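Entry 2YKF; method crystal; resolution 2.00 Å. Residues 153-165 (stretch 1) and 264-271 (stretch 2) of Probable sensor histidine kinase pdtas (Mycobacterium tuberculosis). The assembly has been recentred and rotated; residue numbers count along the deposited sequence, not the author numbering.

Stretch 1, residues 153-165: TDLLRMLAEGTFP
Stretch 2 264-271: TLPLVVAG

Helix 153-161, which begins earlier in the chain, packs on strand 264-269. The axes approach to 8.1 Å, and their N-to-C directions make 65°. In register, Asp154 lies by Leu267 (CA-CA 6.9 Å), Met158 by Val268 (CA-CA 6.8 Å) and Glu161 by Ala270 (CA-CA 7.7 Å). Strand phi/psi are extended; Ala270 turns to 53/47.

Met158 has the largest area covered by the other stretch, 64 Å². Its CA-to-CB bond points sideways, but chi m, t, p carries the end to the strand. Met158 CG lies 3.3 Å from Val268 O, and Met158 SD accepts a weak hydrogen bond from Val268 N (3.5 Å). Val268, t, has CB 4.3 Å from Met158 CE. Leu155 (m, t) sets CD2 3.8 Å from CD2 of Leu267, itself m, t. Leu265 is m with chi2 at 96°; its CD2 lies 4.0 Å from Phe164 CE1, meeting the ring obliquely. Phe164 is t, with chi2 78°.

Glu161 (m, t, chi3 -15°) divides its carboxylate. Glu161 OE1 accepts from Ala270 N (3.0 Å, nearly linear), while Glu161 OE2 forms a salt bridge with Arg157 NH1 (2.9 Å). Arg157 is t, chi2 98°, chi3 p. Val269, t, has CG1 over one face of the Arg157 guanidinium, 3.4 Å from Arg157 CZ. One water donates to Glu161 OE1 and Val268 O and accepts from Thr163 OG1 (Thr163 p).

Gly162, phi 77°, is the first residue to leave helical phi/psi, in a Schellman motif. Pro165 follows a cis peptide.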

# COMPACT_ATOMS: atom_id res chain seq x y z
N THR A 153 -16.10 1.67 -9.55
CA THR A 153 -17.05 1.92 -10.65
C THR A 153 -17.17 3.40 -10.99
O THR A 153 -17.19 3.75 -12.16
CB THR A 153 -18.42 1.36 -10.29
OG1 THR A 153 -18.27 -0.04 -10.14
CG2 THR A 153 -19.46 1.61 -11.47
N ASP A 154 -17.25 4.26 -9.97
CA ASP A 154 -17.24 5.71 -10.20
C ASP A 154 -16.00 6.18 -10.94
O ASP A 154 -16.09 7.03 -11.83
CB ASP A 154 -17.32 6.47 -8.86
CG ASP A 154 -18.67 6.39 -8.23
OD1 ASP A 154 -19.64 6.14 -8.98
OD2 ASP A 154 -18.77 6.54 -6.98
N LEU A 155 -14.81 5.65 -10.60
CA LEU A 155 -13.60 6.11 -11.31
C LEU A 155 -13.57 5.56 -12.71
O LEU A 155 -13.05 6.21 -13.58
CB LEU A 155 -12.30 5.62 -10.60
CG LEU A 155 -12.20 6.05 -9.14
CD1 LEU A 155 -10.95 5.31 -8.57
CD2 LEU A 155 -12.09 7.59 -9.09
N LEU A 156 -14.00 4.31 -12.90
CA LEU A 156 -14.02 3.72 -14.26
C LEU A 156 -14.92 4.58 -15.19
O LEU A 156 -14.60 4.82 -16.36
CB LEU A 156 -14.55 2.31 -14.14
CG LEU A 156 -13.47 1.29 -13.75
CD1 LEU A 156 -14.11 -0.04 -13.50
CD2 LEU A 156 -12.36 1.16 -14.82
N ARG A 157 -16.01 5.09 -14.64
CA ARG A 157 -16.88 6.02 -15.40
C ARG A 157 -16.16 7.35 -15.74
O ARG A 157 -16.21 7.81 -16.87
CB ARG A 157 -18.25 6.21 -14.70
CG ARG A 157 -18.95 7.53 -14.98
CD ARG A 157 -20.04 7.46 -16.07
NE ARG A 157 -21.36 7.13 -15.51
CZ ARG A 157 -22.54 7.60 -15.96
NH1 ARG A 157 -22.60 8.47 -16.98
NH2 ARG A 157 -23.67 7.20 -15.37
N MET A 158 -15.43 7.92 -14.77
CA MET A 158 -14.61 9.08 -15.05
C MET A 158 -13.52 8.81 -16.07
O MET A 158 -13.22 9.71 -16.92
CB MET A 158 -14.00 9.54 -13.69
CG MET A 158 -15.08 10.20 -12.87
SD MET A 158 -14.55 10.77 -11.26
CE MET A 158 -13.71 12.24 -11.76
N LEU A 159 -12.87 7.62 -16.00
CA LEU A 159 -11.90 7.27 -17.04
C LEU A 159 -12.58 7.26 -18.44
O LEU A 159 -12.01 7.77 -19.41
CB LEU A 159 -11.31 5.87 -16.77
CG LEU A 159 -10.22 5.95 -15.68
CD1 LEU A 159 -10.02 4.56 -15.06
CD2 LEU A 159 -8.98 6.38 -16.40
N ALA A 160 -13.77 6.66 -18.49
CA ALA A 160 -14.55 6.53 -19.76
C ALA A 160 -15.02 7.90 -20.25
O ALA A 160 -15.13 8.10 -21.46
CB ALA A 160 -15.72 5.55 -19.59
N GLU A 161 -15.20 8.86 -19.33
CA GLU A 161 -15.66 10.20 -19.68
C GLU A 161 -14.53 11.15 -19.84
O GLU A 161 -14.75 12.31 -20.14
CB GLU A 161 -16.66 10.76 -18.62
CG GLU A 161 -17.95 9.93 -18.65
CD GLU A 161 -19.09 10.40 -17.70
OE1 GLU A 161 -18.88 11.20 -16.76
OE2 GLU A 161 -20.23 9.90 -17.90
N GLY A 162 -13.31 10.69 -19.59
CA GLY A 162 -12.15 11.54 -19.78
C GLY A 162 -11.96 12.57 -18.66
O GLY A 162 -11.24 13.53 -18.85
N THR A 163 -12.57 12.36 -17.51
CA THR A 163 -12.44 13.32 -16.39
C THR A 163 -11.52 12.87 -15.22
O THR A 163 -11.31 13.64 -14.24
CB THR A 163 -13.80 13.63 -15.80
OG1 THR A 163 -14.45 12.41 -15.48
CG2 THR A 163 -14.70 14.43 -16.84
N PHE A 164 -11.00 11.66 -15.30
CA PHE A 164 -9.97 11.18 -14.35
C PHE A 164 -8.98 10.34 -15.18
O PHE A 164 -9.41 9.55 -16.04
CB PHE A 164 -10.62 10.29 -13.28
CG PHE A 164 -9.64 9.61 -12.35
CD1 PHE A 164 -9.04 10.32 -11.31
CD2 PHE A 164 -9.34 8.26 -12.52
CE1 PHE A 164 -8.12 9.66 -10.44
CE2 PHE A 164 -8.44 7.58 -11.68
CZ PHE A 164 -7.84 8.29 -10.62
N PRO A 165 -7.67 10.51 -14.96
CA PRO A 165 -7.06 11.52 -14.11
C PRO A 165 -7.25 12.92 -14.72
O PRO A 165 -7.61 13.06 -15.91
CB PRO A 165 -5.55 11.18 -14.16
CG PRO A 165 -5.41 9.97 -14.93
CD PRO A 165 -6.68 9.69 -15.69
N THR A 264 -7.70 13.90 -1.56
CA THR A 264 -9.09 14.04 -1.95
C THR A 264 -9.18 13.82 -3.48
O THR A 264 -8.21 14.09 -4.23
CB THR A 264 -9.65 15.45 -1.60
OG1 THR A 264 -8.88 16.46 -2.32
CG2 THR A 264 -9.45 15.73 -0.08
N LEU A 265 -10.34 13.32 -3.89
CA LEU A 265 -10.65 12.97 -5.30
C LEU A 265 -12.10 13.32 -5.51
O LEU A 265 -12.96 12.71 -4.90
CB LEU A 265 -10.56 11.46 -5.52
CG LEU A 265 -9.19 10.94 -5.57
CD1 LEU A 265 -8.98 10.46 -4.12
CD2 LEU A 265 -9.18 9.77 -6.59
N PRO A 266 -12.38 14.38 -6.26
CA PRO A 266 -13.79 14.70 -6.51
C PRO A 266 -14.40 13.62 -7.45
O PRO A 266 -13.69 13.07 -8.31
CB PRO A 266 -13.72 16.07 -7.19
CG PRO A 266 -12.36 16.16 -7.79
CD PRO A 266 -11.44 15.29 -6.93
N LEU A 267 -15.66 13.25 -7.25
CA LEU A 267 -16.24 12.25 -8.13
C LEU A 267 -17.34 12.89 -8.93
O LEU A 267 -18.16 13.64 -8.34
CB LEU A 267 -16.77 11.09 -7.35
CG LEU A 267 -15.74 10.39 -6.44
CD1 LEU A 267 -16.48 9.47 -5.60
CD2 LEU A 267 -14.77 9.60 -7.27
N VAL A 268 -17.36 12.61 -10.23
CA VAL A 268 -18.25 13.32 -11.19
C VAL A 268 -18.86 12.32 -12.17
O VAL A 268 -18.17 11.39 -12.65
CB VAL A 268 -17.45 14.36 -12.02
CG1 VAL A 268 -18.34 15.10 -13.08
CG2 VAL A 268 -16.80 15.37 -11.11
N VAL A 269 -20.15 12.54 -12.47
CA VAL A 269 -20.92 11.85 -13.53
C VAL A 269 -21.54 12.87 -14.44
O VAL A 269 -22.25 13.80 -13.99
CB VAL A 269 -22.10 11.08 -12.95
CG1 VAL A 269 -22.93 10.42 -14.09
CG2 VAL A 269 -21.64 10.05 -11.91
N ALA A 270 -21.22 12.75 -15.73
CA ALA A 270 -21.94 13.49 -16.78
C ALA A 270 -21.97 14.99 -16.45
O ALA A 270 -23.03 15.62 -16.46
CB ALA A 270 -23.37 12.91 -16.92
N GLY A 271 -20.80 15.52 -16.08
CA GLY A 271 -20.65 16.94 -15.72
C GLY A 271 -21.13 17.38 -14.34
O GLY A 271 -20.95 18.54 -13.95
O HOH W 1 -17.03 12.13 -15.45
O HOH W 2 -18.27 14.29 -16.36